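Long-range contacts in aromatic-amino-acid:2-oxoglutarate transaminase (Candida albicans, PDB 6HND), which probably transfers amino groups between aromatic amino acids, or 2-aminoadipate, and 2-oxo acids with pyridoxal 5'-phosphate as cofactor: residues E187-S192 with Q251-F256; Y245-G250 with D281-L286; F275-D280 with G331-V336; E337-L342 with L349-G354. All coordinates share one frame; numbering follows the deposited sequence.

Overall arrangement
All four contacts are buried and meet round one cofactor. Interactions 3 and 4 lie within the central mixed sheet and share strand 333-338: on one side it pairs parallel with 276-280, on the other antiparallel with 350-355, so backbone hydrogen bonds dominate both. Interactions 1 and 2 join loops that follow strands of that sheet, and side chains, a water and the cofactor do most of the bonding. Interactions 1 and 2, centres about 10 Å apart, are tied by E187 to T246 and I247; D281 to R335 links 2 with 3, and Y285 to E337 links 2 with 4. Interactions 1 and 4 lie about 18 Å apart, centre to centre, without touching.

Interaction 1. Residues E187-S192 with Q251-F256; sequences EEFTFS and QNPTGF. With PLP (pyridoxal-5'-phosphate), chain E.
T190 and N252 bring their loops closest, CA to CA 5.7 Å, and the cis peptide bond before P253 shapes the chain just after N252. The amide of Q251 is the main polar link. Its chain bends at chi2 (-83°) to meet E187 tip to tip, and NE2 donates almost straight to E187 OE1 at 3.1 Å. The oxygen is approached from above the carboxylate plane, the two flat groups standing 79° apart. The same NE2 also donates to F189 O at 2.7 Å. At the other end of the amide, OE1 accepts from both T254 N and T254 OG1, so bonds at both ends fix its rotation. Beside this, F189 CB rests on P253 CD at 3.5 Å, while the F189 ring turns edge-to-face with F488. F191 carries its ring over the cofactor, one face covering PLP C6, 3.3 Å from CE2. N252 ND2 donates to PLP O3 at 3.2 Å, and R490 holds N252 OD1. E187 is further gripped by T246 OG1 and I247 N. One loop thus supplies a ring over the pyridine and the other an N-H to its phenolic oxygen, a donor that would tend to stabilise negative charge there.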
# COMPACT_ATOMS: atom_id res chain seq x y z
N GLU B 187 -7.38 -8.71 -23.10
CA GLU B 187 -7.97 -10.06 -23.34
C GLU B 187 -9.45 -10.02 -22.94
O GLU B 187 -9.74 -9.59 -21.84
CB GLU B 187 -7.16 -11.13 -22.62
CG GLU B 187 -5.76 -11.28 -23.20
CD GLU B 187 -4.71 -11.94 -22.32
OE1 GLU B 187 -4.85 -11.84 -21.09
OE2 GLU B 187 -3.71 -12.45 -22.88
N GLU B 188 -10.34 -10.48 -23.83
CA GLU B 188 -11.81 -10.33 -23.73
C GLU B 188 -12.32 -10.98 -22.44
O GLU B 188 -13.31 -10.47 -21.94
CB GLU B 188 -12.54 -10.91 -24.94
CG GLU B 188 -12.47 -12.42 -25.08
CD GLU B 188 -13.32 -12.94 -26.24
OE1 GLU B 188 -14.39 -12.31 -26.51
OE2 GLU B 188 -12.91 -13.97 -26.89
N PHE B 189 -11.68 -12.07 -21.98
CA PHE B 189 -11.83 -12.59 -20.59
C PHE B 189 -10.52 -12.30 -19.88
O PHE B 189 -9.44 -12.64 -20.45
CB PHE B 189 -12.18 -14.08 -20.55
CG PHE B 189 -13.41 -14.41 -21.35
CD1 PHE B 189 -14.67 -14.25 -20.80
CD2 PHE B 189 -13.31 -14.82 -22.67
CE1 PHE B 189 -15.81 -14.51 -21.54
CE2 PHE B 189 -14.45 -15.06 -23.41
CZ PHE B 189 -15.69 -14.88 -22.86
N THR B 190 -10.61 -11.66 -18.72
CA THR B 190 -9.43 -11.09 -18.04
C THR B 190 -9.60 -11.12 -16.52
O THR B 190 -10.66 -11.57 -15.99
CB THR B 190 -9.16 -9.69 -18.59
OG1 THR B 190 -7.84 -9.27 -18.24
CG2 THR B 190 -10.14 -8.66 -18.08
N PHE B 191 -8.54 -10.69 -15.84
CA PHE B 191 -8.53 -10.28 -14.42
C PHE B 191 -9.26 -8.95 -14.32
O PHE B 191 -8.65 -7.88 -14.49
CB PHE B 191 -7.08 -10.29 -13.92
CG PHE B 191 -6.94 -9.97 -12.46
CD1 PHE B 191 -7.47 -10.83 -11.52
CD2 PHE B 191 -6.29 -8.82 -12.04
CE1 PHE B 191 -7.35 -10.52 -10.17
CE2 PHE B 191 -6.18 -8.53 -10.70
CZ PHE B 191 -6.71 -9.38 -9.76
N SER B 192 -10.57 -9.04 -14.09
CA SER B 192 -11.56 -7.94 -13.91
C SER B 192 -11.00 -6.73 -13.16
O SER B 192 -11.23 -5.60 -13.58
CB SER B 192 -12.82 -8.45 -13.22
OG SER B 192 -13.56 -9.25 -14.12
N GLN B 251 -3.32 -17.87 -18.48
CA GLN B 251 -4.27 -16.76 -18.67
C GLN B 251 -5.39 -16.89 -17.64
O GLN B 251 -5.93 -17.97 -17.51
CB GLN B 251 -4.79 -16.76 -20.12
CG GLN B 251 -5.28 -15.40 -20.65
CD GLN B 251 -6.70 -15.09 -20.26
OE1 GLN B 251 -7.47 -16.01 -20.01
NE2 GLN B 251 -7.05 -13.81 -20.21
N ASN B 252 -5.71 -15.82 -16.92
CA ASN B 252 -6.89 -15.76 -16.03
C ASN B 252 -8.04 -15.09 -16.77
O ASN B 252 -7.96 -13.90 -17.03
CB ASN B 252 -6.54 -15.06 -14.73
CG ASN B 252 -7.71 -15.02 -13.78
OD1 ASN B 252 -8.77 -15.53 -14.14
ND2 ASN B 252 -7.53 -14.42 -12.61
N PRO B 253 -9.16 -15.77 -17.10
CA PRO B 253 -9.48 -17.11 -16.58
C PRO B 253 -9.10 -18.37 -17.36
O PRO B 253 -9.16 -19.39 -16.79
CB PRO B 253 -11.02 -17.07 -16.61
CG PRO B 253 -11.33 -16.29 -17.88
CD PRO B 253 -10.25 -15.23 -17.93
N THR B 254 -8.76 -18.27 -18.65
CA THR B 254 -8.91 -19.39 -19.62
C THR B 254 -7.87 -20.49 -19.40
O THR B 254 -8.11 -21.58 -19.89
CB THR B 254 -8.89 -18.91 -21.08
OG1 THR B 254 -7.62 -18.33 -21.38
CG2 THR B 254 -10.00 -17.91 -21.36
N GLY B 255 -6.76 -20.22 -18.72
CA GLY B 255 -5.66 -21.18 -18.46
C GLY B 255 -4.69 -21.31 -19.63
O GLY B 255 -3.74 -22.06 -19.48
N PHE B 256 -4.89 -20.61 -20.76
CA PHE B 256 -4.01 -20.71 -21.96
C PHE B 256 -2.63 -20.11 -21.69
O PHE B 256 -2.46 -19.26 -20.80
CB PHE B 256 -4.65 -20.06 -23.19
CG PHE B 256 -5.88 -20.76 -23.72
CD1 PHE B 256 -5.84 -22.09 -24.09
CD2 PHE B 256 -7.07 -20.07 -23.89
CE1 PHE B 256 -6.97 -22.73 -24.57
CE2 PHE B 256 -8.20 -20.72 -24.38
CZ PHE B 256 -8.15 -22.05 -24.72
N1 PLP E . -3.53 -10.96 -11.93
C2 PLP E . -3.93 -12.22 -12.08
C2A PLP E . -3.99 -12.75 -13.48
C3 PLP E . -4.25 -13.02 -10.96
O3 PLP E . -4.65 -14.32 -11.15
C4 PLP E . -4.15 -12.47 -9.65
C4A PLP E . -4.39 -13.34 -8.47
C5 PLP E . -3.70 -11.14 -9.53
C6 PLP E . -3.43 -10.44 -10.69
C5A PLP E . -3.65 -10.40 -8.22
O4P PLP E . -2.54 -10.75 -7.36
P PLP E . -2.31 -9.93 -5.97
O1P PLP E . -2.70 -8.49 -6.24
O2P PLP E . -0.83 -10.20 -5.71
O3P PLP E . -3.21 -10.57 -4.95

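Interaction 2. Residues Y245-G250 with D281-L286; sequences YTIATG and DPYGYL. With PLP (pyridoxal-5'-phosphate), chain E.
Y283 OH is set between two oxygens, G250 O across the contact and O3 of the cofactor. It lies 3.1 Å from PLP O3, in a hydrogen bond whose donor may be either partner. G250 O is 3.2 Å from the same hydroxyl, at best a weak bond, since the one proton has both oxygens within range. The Y283 ring adds to this meeting, its CE1 carbon 3.1 Å from G250 O, while P282 CG covers one face of the ring near its rim. P282 CG also meets the pyridine at PLP C2. I247 comes from the other loop: CG1, CG2 and CD1 all lie against the cofactor methyl C2A, CG2 nearest at 3.7 Å, giving that group an apolar seat. T249 and D281 cross at a slant, T249 CB 3.5 Å from D281 OD1. With T249 CG2 anti to the backbone N, the methyl lies against G284 CA, also at 3.5 Å. A water bridges the segments, accepting from T249 N and donating to D281 OD1 at 2.8 Å. The polar ends have outside partners as well: R335 forms a salt bridge with D281 OD2, and R263 bonds T249 OG1. A type I turn from Y283 to L286, closed by L286 N to Y283 O, carries the second segment onward. These are loops following neighbouring strands 243-246 and 276-280, and together they line the cofactor pocket at the C-terminal ends of these parallel strands, as in related PLP-dependent aminotransferases.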
# COMPACT_ATOMS: atom_id res chain seq x y z
N TYR B 245 -2.51 -5.45 -22.33
CA TYR B 245 -2.46 -6.17 -21.03
C TYR B 245 -2.71 -7.63 -21.36
O TYR B 245 -3.80 -7.91 -21.80
CB TYR B 245 -3.50 -5.62 -20.05
CG TYR B 245 -3.73 -6.47 -18.82
CD1 TYR B 245 -2.66 -6.90 -18.07
CD2 TYR B 245 -5.00 -6.84 -18.42
CE1 TYR B 245 -2.83 -7.67 -16.93
CE2 TYR B 245 -5.20 -7.61 -17.28
CZ TYR B 245 -4.11 -8.02 -16.54
OH TYR B 245 -4.24 -8.77 -15.42
N THR B 246 -1.72 -8.50 -21.17
CA THR B 246 -1.83 -9.95 -21.43
C THR B 246 -1.31 -10.74 -20.22
O THR B 246 -0.21 -10.48 -19.75
CB THR B 246 -1.10 -10.32 -22.74
OG1 THR B 246 -1.09 -11.74 -22.90
CG2 THR B 246 0.31 -9.78 -22.78
N ILE B 247 -2.11 -11.69 -19.78
CA ILE B 247 -1.74 -12.73 -18.79
C ILE B 247 -1.29 -13.93 -19.63
O ILE B 247 -2.12 -14.87 -19.87
CB ILE B 247 -2.95 -12.99 -17.86
CG1 ILE B 247 -3.54 -11.68 -17.34
CG2 ILE B 247 -2.57 -13.94 -16.73
CD1 ILE B 247 -5.00 -11.75 -16.96
N ALA B 248 -0.06 -13.89 -20.14
CA ALA B 248 0.36 -14.66 -21.34
C ALA B 248 0.46 -16.13 -20.96
O ALA B 248 0.08 -16.98 -21.80
CB ALA B 248 1.66 -14.14 -21.94
N THR B 249 0.94 -16.41 -19.75
CA THR B 249 1.07 -17.77 -19.20
C THR B 249 -0.06 -18.01 -18.17
O THR B 249 -0.22 -17.16 -17.26
CB THR B 249 2.47 -17.95 -18.59
OG1 THR B 249 3.42 -17.52 -19.57
CG2 THR B 249 2.71 -19.36 -18.10
N GLY B 250 -0.77 -19.14 -18.26
CA GLY B 250 -1.88 -19.47 -17.34
C GLY B 250 -2.90 -18.34 -17.30
O GLY B 250 -3.24 -17.88 -16.21
N ASP B 281 2.20 -12.07 -14.66
CA ASP B 281 2.61 -13.48 -14.50
C ASP B 281 2.63 -13.86 -13.02
O ASP B 281 3.69 -14.12 -12.46
CB ASP B 281 3.97 -13.74 -15.16
CG ASP B 281 4.21 -15.22 -15.36
OD1 ASP B 281 3.24 -15.90 -15.80
OD2 ASP B 281 5.34 -15.70 -15.04
N PRO B 282 1.46 -13.98 -12.35
CA PRO B 282 1.42 -14.45 -10.97
C PRO B 282 1.71 -15.94 -10.71
O PRO B 282 2.11 -16.24 -9.61
CB PRO B 282 -0.01 -14.07 -10.55
CG PRO B 282 -0.79 -14.11 -11.84
CD PRO B 282 0.16 -13.61 -12.90
N TYR B 283 1.60 -16.83 -11.69
CA TYR B 283 1.81 -18.29 -11.46
C TYR B 283 2.39 -19.00 -12.69
O TYR B 283 2.23 -20.24 -12.78
CB TYR B 283 0.50 -18.97 -11.03
CG TYR B 283 -0.70 -18.31 -11.64
CD1 TYR B 283 -0.72 -18.07 -13.00
CD2 TYR B 283 -1.75 -17.85 -10.87
CE1 TYR B 283 -1.77 -17.40 -13.58
CE2 TYR B 283 -2.80 -17.14 -11.44
CZ TYR B 283 -2.79 -16.91 -12.81
OH TYR B 283 -3.80 -16.26 -13.45
N GLY B 284 3.09 -18.28 -13.57
CA GLY B 284 3.76 -18.83 -14.76
C GLY B 284 4.90 -19.74 -14.37
O GLY B 284 5.41 -20.46 -15.24
N TYR B 285 5.32 -19.70 -13.11
CA TYR B 285 6.38 -20.60 -12.59
C TYR B 285 5.77 -21.97 -12.31
O TYR B 285 6.53 -22.96 -12.32
CB TYR B 285 7.11 -20.02 -11.38
CG TYR B 285 7.81 -18.73 -11.67
CD1 TYR B 285 8.95 -18.73 -12.45
CD2 TYR B 285 7.36 -17.51 -11.19
CE1 TYR B 285 9.63 -17.57 -12.75
CE2 TYR B 285 8.03 -16.33 -11.48
CZ TYR B 285 9.16 -16.36 -12.28
OH TYR B 285 9.85 -15.24 -12.62
N LEU B 286 4.46 -22.03 -12.09
CA LEU B 286 3.73 -23.31 -11.82
C LEU B 286 3.38 -23.96 -13.16
O LEU B 286 2.23 -23.90 -13.56
CB LEU B 286 2.51 -23.00 -10.97
CG LEU B 286 2.81 -22.26 -9.67
CD1 LEU B 286 1.53 -21.85 -8.96
CD2 LEU B 286 3.71 -23.08 -8.74
N1 PLP E . -3.53 -10.96 -11.93
C2 PLP E . -3.93 -12.22 -12.08
C2A PLP E . -3.99 -12.75 -13.48
C3 PLP E . -4.25 -13.02 -10.96
O3 PLP E . -4.65 -14.32 -11.15
C4 PLP E . -4.15 -12.47 -9.65
C4A PLP E . -4.39 -13.34 -8.47
C5 PLP E . -3.70 -11.14 -9.53
C6 PLP E . -3.43 -10.44 -10.69
C5A PLP E . -3.65 -10.40 -8.22
O4P PLP E . -2.54 -10.75 -7.36
P PLP E . -2.31 -9.93 -5.97
O1P PLP E . -2.70 -8.49 -6.24
O2P PLP E . -0.83 -10.20 -5.71
O3P PLP E . -3.21 -10.57 -4.95
O HOH W 1 2.07 -14.37 -17.79

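Interaction 3. Residues F275-D280 with G331-V336; sequences FAIIED and GRVLRV. With PLP (pyridoxal-5'-phosphate), chain E.
E279 and R335 point to the same face of the sheet and meet there with carboxylate and guanidinium planes 85° apart. R335 NH1 reaches E279 OE1 at 2.8 Å, a salt bridge in the guanidinium plane but from above the carboxylate. R335 CG, anti to the backbone N (chi1 175°), passes E279 OE1 at 3.5 Å, and the extended chain carries the guanidinium on; S323 also bonds OE1, and R335 NE pairs with E337 OE2. Farther back on this face, I277 CB and V333 CG2 pack at 4.1 Å. On the opposite face, I278 CG2 touches V336 CG2, and L334 lies alongside. R332, bent at chi3, turns NH1 to F275 O at 2.7 Å from above the carbonyl plane, tying the strand starts together. At the far end a water donates to both D280 OD1 and V336 O. D280 OD2, also held by Y245 OH, stands 2.7 Å from PLP N1, a proximity that would favour a protonated pyridine. Four backbone bonds, from I277 N to R332 O through V336 N to E279 O, join the strands in parallel, their axes 18° apart. Such neighbouring parallel strands, with an aspartate at the pyridine nitrogen, are typical of the fold type I PLP-enzyme sheet.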
# COMPACT_ATOMS: atom_id res chain seq x y z
N PHE B 275 2.92 0.00 -29.43
CA PHE B 275 2.21 -0.05 -28.13
C PHE B 275 3.10 -0.75 -27.10
O PHE B 275 4.08 -1.46 -27.46
CB PHE B 275 0.83 -0.66 -28.30
CG PHE B 275 0.77 -2.06 -28.88
CD1 PHE B 275 1.08 -3.16 -28.11
CD2 PHE B 275 0.33 -2.27 -30.17
CE1 PHE B 275 0.97 -4.44 -28.61
CE2 PHE B 275 0.24 -3.55 -30.68
CZ PHE B 275 0.56 -4.64 -29.90
N ALA B 276 2.82 -0.47 -25.82
CA ALA B 276 3.47 -1.09 -24.65
C ALA B 276 2.82 -2.44 -24.37
O ALA B 276 1.63 -2.63 -24.67
CB ALA B 276 3.35 -0.18 -23.44
N ILE B 277 3.59 -3.33 -23.74
CA ILE B 277 3.09 -4.62 -23.22
C ILE B 277 3.15 -4.58 -21.68
O ILE B 277 4.24 -4.42 -21.11
CB ILE B 277 3.89 -5.79 -23.81
CG1 ILE B 277 3.82 -5.78 -25.34
CG2 ILE B 277 3.41 -7.12 -23.20
CD1 ILE B 277 4.78 -6.77 -25.99
N ILE B 278 1.99 -4.73 -21.04
CA ILE B 278 1.91 -5.06 -19.59
C ILE B 278 1.74 -6.59 -19.53
O ILE B 278 0.72 -7.12 -19.99
CB ILE B 278 0.77 -4.28 -18.91
CG1 ILE B 278 0.97 -2.77 -19.04
CG2 ILE B 278 0.64 -4.68 -17.45
CD1 ILE B 278 -0.28 -1.95 -18.80
N GLU B 279 2.76 -7.26 -19.00
CA GLU B 279 2.81 -8.73 -18.81
C GLU B 279 2.52 -9.00 -17.34
O GLU B 279 3.28 -8.51 -16.46
CB GLU B 279 4.18 -9.29 -19.21
CG GLU B 279 4.30 -10.81 -19.02
CD GLU B 279 5.68 -11.38 -19.38
OE1 GLU B 279 6.68 -11.03 -18.70
OE2 GLU B 279 5.75 -12.22 -20.31
N ASP B 280 1.44 -9.72 -17.08
CA ASP B 280 1.08 -10.14 -15.70
C ASP B 280 1.40 -11.63 -15.63
O ASP B 280 0.94 -12.33 -16.52
CB ASP B 280 -0.38 -9.74 -15.43
CG ASP B 280 -0.91 -9.98 -14.02
OD1 ASP B 280 -0.12 -10.38 -13.13
OD2 ASP B 280 -2.12 -9.73 -13.83
N GLY B 331 12.59 -1.59 -23.65
CA GLY B 331 11.88 -1.29 -22.39
C GLY B 331 10.41 -1.02 -22.65
O GLY B 331 9.80 -0.28 -21.87
N ARG B 332 9.83 -1.63 -23.69
CA ARG B 332 8.40 -1.43 -24.07
C ARG B 332 7.54 -2.41 -23.25
O ARG B 332 6.30 -2.26 -23.24
CB ARG B 332 8.35 -1.55 -25.59
CG ARG B 332 7.10 -2.12 -26.21
CD ARG B 332 7.41 -2.53 -27.64
NE ARG B 332 8.05 -1.49 -28.43
CZ ARG B 332 7.44 -0.41 -28.91
NH1 ARG B 332 6.16 -0.18 -28.67
NH2 ARG B 332 8.11 0.46 -29.65
N VAL B 333 8.18 -3.38 -22.59
CA VAL B 333 7.55 -4.37 -21.68
C VAL B 333 7.71 -3.94 -20.22
O VAL B 333 8.86 -3.61 -19.78
CB VAL B 333 8.16 -5.77 -21.87
CG1 VAL B 333 7.66 -6.78 -20.85
CG2 VAL B 333 7.91 -6.26 -23.28
N LEU B 334 6.62 -4.04 -19.47
CA LEU B 334 6.64 -3.96 -17.99
C LEU B 334 6.12 -5.30 -17.47
O LEU B 334 4.96 -5.64 -17.76
CB LEU B 334 5.74 -2.80 -17.56
CG LEU B 334 5.76 -2.48 -16.07
CD1 LEU B 334 5.32 -1.04 -15.84
CD2 LEU B 334 4.86 -3.45 -15.30
N ARG B 335 6.95 -6.04 -16.74
CA ARG B 335 6.53 -7.35 -16.16
C ARG B 335 6.02 -7.16 -14.73
O ARG B 335 6.75 -6.56 -13.89
CB ARG B 335 7.66 -8.38 -16.17
CG ARG B 335 7.27 -9.68 -15.48
CD ARG B 335 8.43 -10.65 -15.40
NE ARG B 335 8.11 -11.93 -14.76
CZ ARG B 335 7.47 -12.94 -15.33
NH1 ARG B 335 7.02 -12.83 -16.57
NH2 ARG B 335 7.27 -14.05 -14.64
N VAL B 336 4.81 -7.64 -14.44
CA VAL B 336 4.25 -7.65 -13.06
C VAL B 336 4.44 -9.02 -12.40
O VAL B 336 3.93 -10.03 -12.94
CB VAL B 336 2.77 -7.24 -13.11
CG1 VAL B 336 2.13 -7.26 -11.72
CG2 VAL B 336 2.64 -5.88 -13.75
N1 PLP E . -3.53 -10.96 -11.93
C2 PLP E . -3.93 -12.22 -12.08
C2A PLP E . -3.99 -12.75 -13.48
C3 PLP E . -4.25 -13.02 -10.96
O3 PLP E . -4.65 -14.32 -11.15
C4 PLP E . -4.15 -12.47 -9.65
C4A PLP E . -4.39 -13.34 -8.47
C5 PLP E . -3.70 -11.14 -9.53
C6 PLP E . -3.43 -10.44 -10.69
C5A PLP E . -3.65 -10.40 -8.22
O4P PLP E . -2.54 -10.75 -7.36
P PLP E . -2.31 -9.93 -5.97
O1P PLP E . -2.70 -8.49 -6.24
O2P PLP E . -0.83 -10.20 -5.71
O3P PLP E . -3.21 -10.57 -4.95
O HOH W 2 1.75 -11.10 -11.25

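Interaction 4. Residues E337-L342 with L349-G354; sequences ETFSKL and LGFIVG. With PLP (pyridoxal-5'-phosphate), chain E.
E337 lies over the ring of F351, and its side chain follows that ring outward. CB sits above the ring centre, 3.6 Å from the centroid in a CH-pi contact; CG moves on toward CZ and CE2, and CD stays 3.5 Å from CZ. The carboxylate is nearly parallel to the ring, 16° between planes, and OE2 turns to Y285 OH. A bend at chi2 (-116°) sets this course. F351 CG stands between the backbone N and the carbonyl carbon, chi1 62°, placing the ring beneath. The antiparallel backbones are joined by E337 N to F351 O and F351 N back to E337 O; F339 N donates to L349 O. At the non-hydrogen-bonded T338-G350 pair, where the glycine has no side chain, the CA atoms come to 3.7 Å. F339 CD2 packs on L349 CD2 at 3.7 Å. At the strand's end, T338 OG1 accepts from S340 N in an ST turn and donates to PLP O2P at 2.5 Å; S340 OG gives a second bond to that oxygen. K341 NZ is covalently bound to PLP C4A, at 1.3 Å. The hairpin thus holds an internal aldimine, its phosphate bonded by two hydroxyls, while R348 and Y130 of the second subunit also hydrogen-bond the cofactor.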
# COMPACT_ATOMS: atom_id res chain seq x y z
N GLU B 337 5.09 -9.04 -11.24
CA GLU B 337 5.23 -10.24 -10.39
C GLU B 337 4.53 -10.01 -9.05
O GLU B 337 4.29 -8.83 -8.70
CB GLU B 337 6.70 -10.55 -10.14
CG GLU B 337 7.43 -11.07 -11.36
CD GLU B 337 7.97 -12.49 -11.28
OE1 GLU B 337 7.66 -13.24 -10.31
OE2 GLU B 337 8.67 -12.85 -12.19
N THR B 338 4.22 -11.10 -8.33
CA THR B 338 3.66 -11.10 -6.95
C THR B 338 4.23 -12.29 -6.16
O THR B 338 4.62 -13.32 -6.78
CB THR B 338 2.13 -11.08 -6.98
OG1 THR B 338 1.55 -11.01 -5.67
CG2 THR B 338 1.57 -12.30 -7.68
N PHE B 339 4.21 -12.18 -4.83
CA PHE B 339 4.52 -13.28 -3.89
C PHE B 339 3.20 -13.90 -3.44
O PHE B 339 3.26 -14.80 -2.60
CB PHE B 339 5.37 -12.82 -2.71
CG PHE B 339 6.75 -12.36 -3.09
CD1 PHE B 339 7.75 -13.27 -3.36
CD2 PHE B 339 7.05 -11.01 -3.20
CE1 PHE B 339 9.02 -12.84 -3.72
CE2 PHE B 339 8.31 -10.59 -3.58
CZ PHE B 339 9.30 -11.51 -3.83
N SER B 340 2.07 -13.43 -3.98
CA SER B 340 0.72 -13.86 -3.53
C SER B 340 0.52 -15.36 -3.74
O SER B 340 0.06 -16.06 -2.84
CB SER B 340 -0.36 -13.05 -4.20
OG SER B 340 -0.43 -11.73 -3.66
N LYS B 341 0.86 -15.86 -4.93
CA LYS B 341 0.44 -17.20 -5.32
C LYS B 341 1.60 -18.20 -5.09
O LYS B 341 1.34 -19.40 -4.96
CB LYS B 341 -0.22 -17.17 -6.71
CG LYS B 341 -1.22 -16.02 -6.95
CD LYS B 341 -2.69 -16.40 -7.12
CE LYS B 341 -3.70 -15.23 -7.06
NZ LYS B 341 -3.46 -14.22 -8.10
N LEU B 342 2.83 -17.71 -4.88
CA LEU B 342 3.98 -18.56 -4.61
C LEU B 342 4.36 -18.56 -3.12
O LEU B 342 5.13 -19.42 -2.74
CB LEU B 342 5.20 -18.02 -5.37
CG LEU B 342 5.26 -18.28 -6.87
CD1 LEU B 342 6.51 -17.66 -7.45
CD2 LEU B 342 5.20 -19.77 -7.17
N LEU B 349 2.73 -8.13 -1.26
CA LEU B 349 4.13 -7.93 -1.69
C LEU B 349 4.32 -8.52 -3.08
O LEU B 349 3.81 -9.61 -3.34
CB LEU B 349 5.13 -8.55 -0.71
CG LEU B 349 6.56 -8.05 -0.87
CD1 LEU B 349 6.67 -6.62 -0.39
CD2 LEU B 349 7.54 -8.93 -0.12
N GLY B 350 4.97 -7.75 -3.95
CA GLY B 350 5.37 -8.21 -5.29
C GLY B 350 6.48 -7.34 -5.82
O GLY B 350 7.11 -6.62 -5.02
N PHE B 351 6.70 -7.38 -7.13
CA PHE B 351 7.61 -6.41 -7.78
C PHE B 351 7.21 -6.25 -9.25
O PHE B 351 6.53 -7.11 -9.80
CB PHE B 351 9.07 -6.82 -7.57
CG PHE B 351 9.46 -8.15 -8.15
CD1 PHE B 351 9.28 -9.32 -7.44
CD2 PHE B 351 10.03 -8.22 -9.41
CE1 PHE B 351 9.65 -10.54 -7.98
CE2 PHE B 351 10.37 -9.44 -9.96
CZ PHE B 351 10.17 -10.60 -9.25
N ILE B 352 7.69 -5.17 -9.84
CA ILE B 352 7.63 -4.96 -11.31
C ILE B 352 9.07 -4.91 -11.83
O ILE B 352 10.01 -4.64 -11.05
CB ILE B 352 6.80 -3.73 -11.70
CG1 ILE B 352 7.36 -2.44 -11.13
CG2 ILE B 352 5.34 -3.96 -11.34
CD1 ILE B 352 6.59 -1.23 -11.53
N VAL B 353 9.21 -5.25 -13.12
CA VAL B 353 10.47 -5.20 -13.89
C VAL B 353 10.14 -4.38 -15.11
O VAL B 353 9.11 -4.69 -15.72
CB VAL B 353 10.94 -6.60 -14.29
CG1 VAL B 353 12.34 -6.59 -14.89
CG2 VAL B 353 10.82 -7.59 -13.14
N GLY B 354 10.95 -3.36 -15.39
CA GLY B 354 10.79 -2.46 -16.55
C GLY B 354 11.99 -1.57 -16.74
O GLY B 354 12.98 -1.69 -15.95
N1 PLP E . -3.53 -10.96 -11.93
C2 PLP E . -3.93 -12.22 -12.08
C2A PLP E . -3.99 -12.75 -13.48
C3 PLP E . -4.25 -13.02 -10.96
O3 PLP E . -4.65 -14.32 -11.15
C4 PLP E . -4.15 -12.47 -9.65
C4A PLP E . -4.39 -13.34 -8.47
C5 PLP E . -3.70 -11.14 -9.53
C6 PLP E . -3.43 -10.44 -10.69
C5A PLP E . -3.65 -10.40 -8.22
O4P PLP E . -2.54 -10.75 -7.36
P PLP E . -2.31 -9.93 -5.97
O1P PLP E . -2.70 -8.49 -6.24
O2P PLP E . -0.83 -10.20 -5.71
O3P PLP E . -3.21 -10.57 -4.95
O HOH W 3 1.28 -10.97 -1.64